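Local coordinates for protein 24-sterol C-methyltransferase (Haloferax volcanii, PDB 6F5Z) that is a putative S-adenosylmethionine-dependent methyltransferase that forms a holoenzyme with the Trm112 activator protein, at residues 40-45 / 60-65; 95-100 / 127-132. All blocks are in the same frame, centred on the assembly; numbering follows the deposited sequence.

Interaction 1: residues 40-45 / 60-65; sequences DTVVDL and KGIGRG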
loop_
_atom_site.group_PDB
_atom_site.type_symbol
_atom_site.label_atom_id
_atom_site.label_comp_id
_atom_site.label_asym_id
_atom_site.label_seq_id
_atom_site.Cartn_x
_atom_site.Cartn_y
_atom_site.Cartn_z
ATOM N N ASP B 40 1.870 2.729 18.138
ATOM C CA ASP B 40 2.395 3.753 17.208
ATOM C C ASP B 40 1.855 5.158 17.421
ATOM O O ASP B 40 0.741 5.327 17.927
ATOM C CB ASP B 40 2.121 3.356 15.760
ATOM C CG ASP B 40 3.105 2.351 15.158
ATOM O OD1 ASP B 40 4.109 1.995 15.843
ATOM O OD2 ASP B 40 2.826 1.848 14.037
ATOM N N THR B 41 2.667 6.144 17.023
ATOM C CA THR B 41 2.300 7.570 17.103
ATOM C C THR B 41 1.815 7.978 15.720
ATOM O O THR B 41 2.532 7.785 14.741
ATOM C CB THR B 41 3.502 8.406 17.511
ATOM O OG1 THR B 41 3.845 8.124 18.872
ATOM C CG2 THR B 41 3.226 9.925 17.367
ATOM N N VAL B 42 0.601 8.536 15.646
ATOM C CA VAL B 42 0.029 8.967 14.378
ATOM C C VAL B 42 -0.353 10.444 14.445
ATOM O O VAL B 42 -0.951 10.891 15.443
ATOM C CB VAL B 42 -1.206 8.083 14.004
ATOM C CG1 VAL B 42 -1.915 8.572 12.715
ATOM C CG2 VAL B 42 -0.775 6.619 13.846
ATOM N N VAL B 43 -0.078 11.172 13.368
ATOM C CA VAL B 43 -0.506 12.565 13.200
ATOM C C VAL B 43 -1.603 12.570 12.122
ATOM O O VAL B 43 -1.446 11.957 11.045
ATOM C CB VAL B 43 0.675 13.477 12.803
ATOM C CG1 VAL B 43 0.173 14.871 12.365
ATOM C CG2 VAL B 43 1.631 13.623 13.973
ATOM N N ASP B 44 -2.714 13.218 12.444
ATOM C CA ASP B 44 -3.857 13.331 11.541
ATOM C C ASP B 44 -3.930 14.799 11.109
ATOM O O ASP B 44 -4.180 15.693 11.953
ATOM C CB ASP B 44 -5.129 12.924 12.326
ATOM C CG ASP B 44 -6.446 13.062 11.617
ATOM O OD1 ASP B 44 -6.447 13.492 10.438
ATOM O OD2 ASP B 44 -7.485 12.738 12.241
ATOM N N LEU B 45 -3.597 15.048 9.825
ATOM C CA LEU B 45 -3.545 16.409 9.305
ATOM C C LEU B 45 -4.889 16.845 8.779
ATOM O O LEU B 45 -5.375 16.261 7.806
ATOM C CB LEU B 45 -2.496 16.500 8.216
ATOM C CG LEU B 45 -1.066 16.279 8.660
ATOM C CD1 LEU B 45 -0.144 16.352 7.448
ATOM C CD2 LEU B 45 -0.611 17.318 9.694
ATOM N N LYS B 60 -6.689 -0.557 15.634
ATOM C CA LYS B 60 -5.287 -0.911 15.431
ATOM C C LYS B 60 -4.411 -0.666 16.665
ATOM O O LYS B 60 -3.256 -1.083 16.684
ATOM C CB LYS B 60 -4.731 -0.224 14.181
ATOM C CG LYS B 60 -5.307 -0.891 12.920
ATOM C CD LYS B 60 -4.670 -0.404 11.656
ATOM C CE LYS B 60 -5.349 -0.900 10.400
ATOM N NZ LYS B 60 -5.188 -2.362 10.152
ATOM N N GLY B 61 -4.984 -0.060 17.698
ATOM C CA GLY B 61 -4.286 0.170 18.959
ATOM C C GLY B 61 -3.134 1.160 18.914
ATOM O O GLY B 61 -2.128 0.975 19.600
ATOM N N ILE B 62 -3.254 2.244 18.135
ATOM C CA ILE B 62 -2.226 3.268 18.181
ATOM C C ILE B 62 -2.085 3.745 19.615
ATOM O O ILE B 62 -3.037 3.679 20.406
ATOM C CB ILE B 62 -2.505 4.447 17.219
ATOM C CG1 ILE B 62 -3.801 5.205 17.559
ATOM C CG2 ILE B 62 -2.532 3.952 15.781
ATOM C CD1 ILE B 62 -3.878 6.611 16.854
ATOM N N GLY B 63 -0.880 4.181 19.945
ATOM C CA GLY B 63 -0.585 4.594 21.304
ATOM C C GLY B 63 -0.740 6.059 21.576
ATOM O O GLY B 63 -1.043 6.451 22.716
ATOM N N ARG B 64 -0.383 6.888 20.582
ATOM C CA ARG B 64 -0.439 8.346 20.724
ATOM C C ARG B 64 -0.985 8.909 19.442
ATOM O O ARG B 64 -0.607 8.447 18.362
ATOM C CB ARG B 64 0.946 8.945 20.957
ATOM C CG ARG B 64 1.734 8.172 22.009
ATOM C CD ARG B 64 2.872 8.918 22.621
ATOM N NE ARG B 64 3.797 9.491 21.647
ATOM C CZ ARG B 64 4.652 10.446 21.987
ATOM N NH1 ARG B 64 5.483 10.949 21.091
ATOM N NH2 ARG B 64 4.672 10.911 23.226
ATOM N N GLY B 65 -1.884 9.864 19.555
ATOM C CA GLY B 65 -2.419 10.477 18.348
ATOM C C GLY B 65 -2.457 11.969 18.486
ATOM O O GLY B 65 -2.683 12.483 19.606
HETATM O O HOH W 1 6.577 9.556 18.901
#

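Interaction 2: residues 95-100 / 127-132; sequences DDLPFD and ARILKP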
loop_
_atom_site.group_PDB
_atom_site.type_symbol
_atom_site.label_atom_id
_atom_site.label_comp_id
_atom_site.label_asym_id
_atom_site.label_seq_id
_atom_site.Cartn_x
_atom_site.Cartn_y
_atom_site.Cartn_z
ATOM N N ASP B 95 1.690 24.225 6.551
ATOM C CA ASP B 95 2.968 24.694 6.013
ATOM C C ASP B 95 4.114 24.638 6.996
ATOM O O ASP B 95 5.269 24.785 6.583
ATOM C CB ASP B 95 2.836 26.110 5.417
ATOM C CG ASP B 95 3.816 26.373 4.291
ATOM O OD1 ASP B 95 3.903 25.534 3.372
ATOM O OD2 ASP B 95 4.486 27.422 4.325
ATOM N N ASP B 96 3.829 24.420 8.292
ATOM C CA ASP B 96 4.919 24.367 9.282
ATOM C C ASP B 96 4.473 23.424 10.376
ATOM O O ASP B 96 3.749 23.847 11.295
ATOM C CB ASP B 96 5.187 25.777 9.874
ATOM C CG ASP B 96 5.775 26.786 8.897
ATOM O OD1 ASP B 96 6.953 26.631 8.529
ATOM O OD2 ASP B 96 5.044 27.720 8.491
ATOM N N LEU B 97 4.821 22.125 10.239
ATOM C CA LEU B 97 4.349 21.129 11.218
ATOM C C LEU B 97 5.165 21.204 12.496
ATOM O O LEU B 97 6.393 21.084 12.452
ATOM C CB LEU B 97 4.346 19.716 10.645
ATOM C CG LEU B 97 3.564 19.562 9.323
ATOM C CD1 LEU B 97 3.638 18.090 8.806
ATOM C CD2 LEU B 97 2.103 20.035 9.460
ATOM N N PRO B 98 4.453 21.308 13.644
ATOM C CA PRO B 98 5.124 21.535 14.925
ATOM C C PRO B 98 5.552 20.246 15.603
ATOM O O PRO B 98 5.344 20.064 16.805
ATOM C CB PRO B 98 4.073 22.323 15.720
ATOM C CG PRO B 98 2.775 21.729 15.270
ATOM C CD PRO B 98 2.985 21.438 13.787
ATOM N N PHE B 99 6.194 19.367 14.817
ATOM C CA PHE B 99 6.717 18.099 15.309
ATOM C C PHE B 99 8.159 17.958 14.952
ATOM O O PHE B 99 8.598 18.418 13.874
ATOM C CB PHE B 99 5.948 16.902 14.722
ATOM C CG PHE B 99 4.480 16.961 15.005
ATOM C CD1 PHE B 99 3.967 16.472 16.198
ATOM C CD2 PHE B 99 3.598 17.501 14.078
ATOM C CE1 PHE B 99 2.609 16.601 16.490
ATOM C CE2 PHE B 99 2.233 17.597 14.362
ATOM C CZ PHE B 99 1.757 17.169 15.569
ATOM N N ASP B 100 8.926 17.324 15.856
ATOM C CA ASP B 100 10.341 17.075 15.638
ATOM C C ASP B 100 10.606 16.213 14.408
ATOM O O ASP B 100 9.739 15.426 14.007
ATOM C CB ASP B 100 10.899 16.292 16.837
ATOM C CG ASP B 100 11.093 17.117 18.082
ATOM O OD1 ASP B 100 11.066 18.363 17.982
ATOM O OD2 ASP B 100 11.316 16.521 19.159
ATOM N N ALA B 127 7.543 14.196 5.140
ATOM C CA ALA B 127 8.712 13.326 5.056
ATOM C C ALA B 127 9.678 13.638 6.213
ATOM O O ALA B 127 10.307 12.728 6.737
ATOM C CB ALA B 127 9.424 13.550 3.721
ATOM N N ARG B 128 9.765 14.910 6.613
ATOM C CA ARG B 128 10.641 15.310 7.721
ATOM C C ARG B 128 10.188 14.705 9.050
ATOM O O ARG B 128 11.009 14.092 9.754
ATOM C CB ARG B 128 10.676 16.845 7.834
ATOM C CG ARG B 128 11.569 17.320 8.991
ATOM C CD ARG B 128 11.570 18.838 9.123
ATOM N NE ARG B 128 10.283 19.387 9.546
ATOM C CZ ARG B 128 9.794 19.301 10.777
ATOM N NH1 ARG B 128 10.499 18.714 11.743
ATOM N NH2 ARG B 128 8.603 19.809 11.059
ATOM N N ILE B 129 8.883 14.873 9.407
ATOM C CA ILE B 129 8.427 14.378 10.716
ATOM C C ILE B 129 8.317 12.842 10.808
ATOM O O ILE B 129 8.406 12.286 11.904
ATOM C CB ILE B 129 7.141 15.049 11.187
ATOM C CG1 ILE B 129 5.928 14.602 10.299
ATOM C CG2 ILE B 129 7.314 16.602 11.194
ATOM C CD1 ILE B 129 4.596 15.112 10.876
ATOM N N LEU B 130 8.099 12.180 9.679
ATOM C CA LEU B 130 8.010 10.737 9.696
ATOM C C LEU B 130 9.340 10.104 10.021
ATOM O O LEU B 130 10.351 10.460 9.431
ATOM C CB LEU B 130 7.571 10.238 8.308
ATOM C CG LEU B 130 6.076 10.290 8.039
ATOM C CD1 LEU B 130 5.792 9.959 6.557
ATOM C CD2 LEU B 130 5.302 9.384 9.007
ATOM N N LYS B 131 9.305 9.054 10.814
ATOM C CA LYS B 131 10.478 8.206 10.989
ATOM C C LYS B 131 10.755 7.488 9.647
ATOM O O LYS B 131 9.801 7.142 8.939
ATOM C CB LYS B 131 10.171 7.145 12.048
ATOM C CG LYS B 131 10.059 7.735 13.452
ATOM C CD LYS B 131 9.578 6.687 14.451
ATOM C CE LYS B 131 9.537 7.239 15.846
ATOM N NZ LYS B 131 9.081 6.177 16.788
ATOM N N PRO B 132 12.016 7.174 9.304
ATOM C CA PRO B 132 12.275 6.331 8.111
ATOM C C PRO B 132 11.442 5.037 8.191
ATOM O O PRO B 132 11.374 4.369 9.223
ATOM C CB PRO B 132 13.778 6.000 8.239
ATOM C CG PRO B 132 14.329 7.178 8.973
ATOM C CD PRO B 132 13.274 7.533 9.995
#

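Interaction 1: residues 40-45 / 60-65
Thr41 and Val42 pair with Arg64 and Gly65 as neighbouring parallel strands, the two strands of the first beta-alpha-beta unit in this Rossmann-like methyltransferase: strand 41-45, helix 51-60 and strand 64-69. The backbone join starts at Asp40, whose carbonyl oxygen takes two donors from the same face of its plane: Gly63 N at 2.8 Å, and Arg64 N in a longer bond that is almost straight at the hydrogen but comes from above the carbonyl plane. One step on, Val42 N donates to Arg64 O at 3.0 Å, and Gly65 CA brings a C-H to Val42 O at 3.3 Å.

The tight, buried side is the one that carries Val42. Val42 CG2 meets Ile62 CG2 at 3.7 Å, the two side chains lying at about a right angle. Ile62 has CG1 in the crowded position between backbone N and carbonyl carbon (chi1 62°), which leaves CG2 beside its own N and pointing at the valine, while CD1 comes near Val42 CB. Leu56 of helix 51-60 packs on both residues.

The face of Thr41 and Arg64 is the looser, more polar side, with one bridging water, and it is partly covered by the neighbouring chain, the UPF0434 family protein, whose Ile8 packs on Thr41. The arginine chain bends at chi3 (-53°) and curls round Thr41 OG1, and its outer nitrogen NH2 forms a salt bridge with Asp7 of that chain. The water links Thr41 OG1 and Arg64 NH1, accepting from the latter at 2.8 Å. Beside it, Arg64 NE gives its N-H to Thr41 OG1 at 3.1 Å, nearly straight and in the guanidinium plane.

Interaction 2: residues 95-100 / 127-132
The loop between strands 87-91 and 104-110 lies against the C-terminal end of helix 119-129, where the guanidinium of Arg128 takes hold of the carbonyl of Phe99. The grip is end-on: NH1 and NH2 both donate to Phe99 O, at 2.9 and 3.1 Å, with the oxygen close to the guanidinium plane and both nitrogens in the carbonyl plane. Arg128 gets there by leaving the helix extended and bending at chi3 (67°). Ile129 CG2 lies over one face of the guanidinium, nearer its margin than its centre, and also packs on Phe99 CB at 3.8 Å. The other branch of the isoleucine, ending in CD1, meets Leu97 CD1 at 3.8 Å. Pro98, between the two loop side chains, is the centre of an inverse gamma turn. An alanine in place of Arg128 would probably leave Phe99 O without these two donors, and Asp101 and Glu125 without their salt-bridge mate, so that the loop would be held less firmly to the helix. Leu9 of the neighbouring chain, the UPF0434 family protein, packs on Phe99. Leu97 and Phe99 rest on strand 41-45, and Ile129 on Val107 of strand 104-110.

Along the chain interaction 1 comes first and is complete before residue 95; the two contacts lie about 14 Å apart, centre to centre, within one methyltransferase domain. Strand 41-45 is what they share: it pairs with strand 64-69 on one flank and strand 104-110 on the other, and the loop 95-100 packs on it. The two contacts meet directly, Leu45 CD2 lying 3.8 Å from Leu97 CD2 and Val43 CG2 3.9 Å from Phe99 CZ. The Phe99 ring also stands edge-to-face to Phe66 of strand 64-69. Both contacts touch the neighbouring chain, the UPF0434 family protein, consistent with this side of the sheet being part of the surface the Trm112 activator covers.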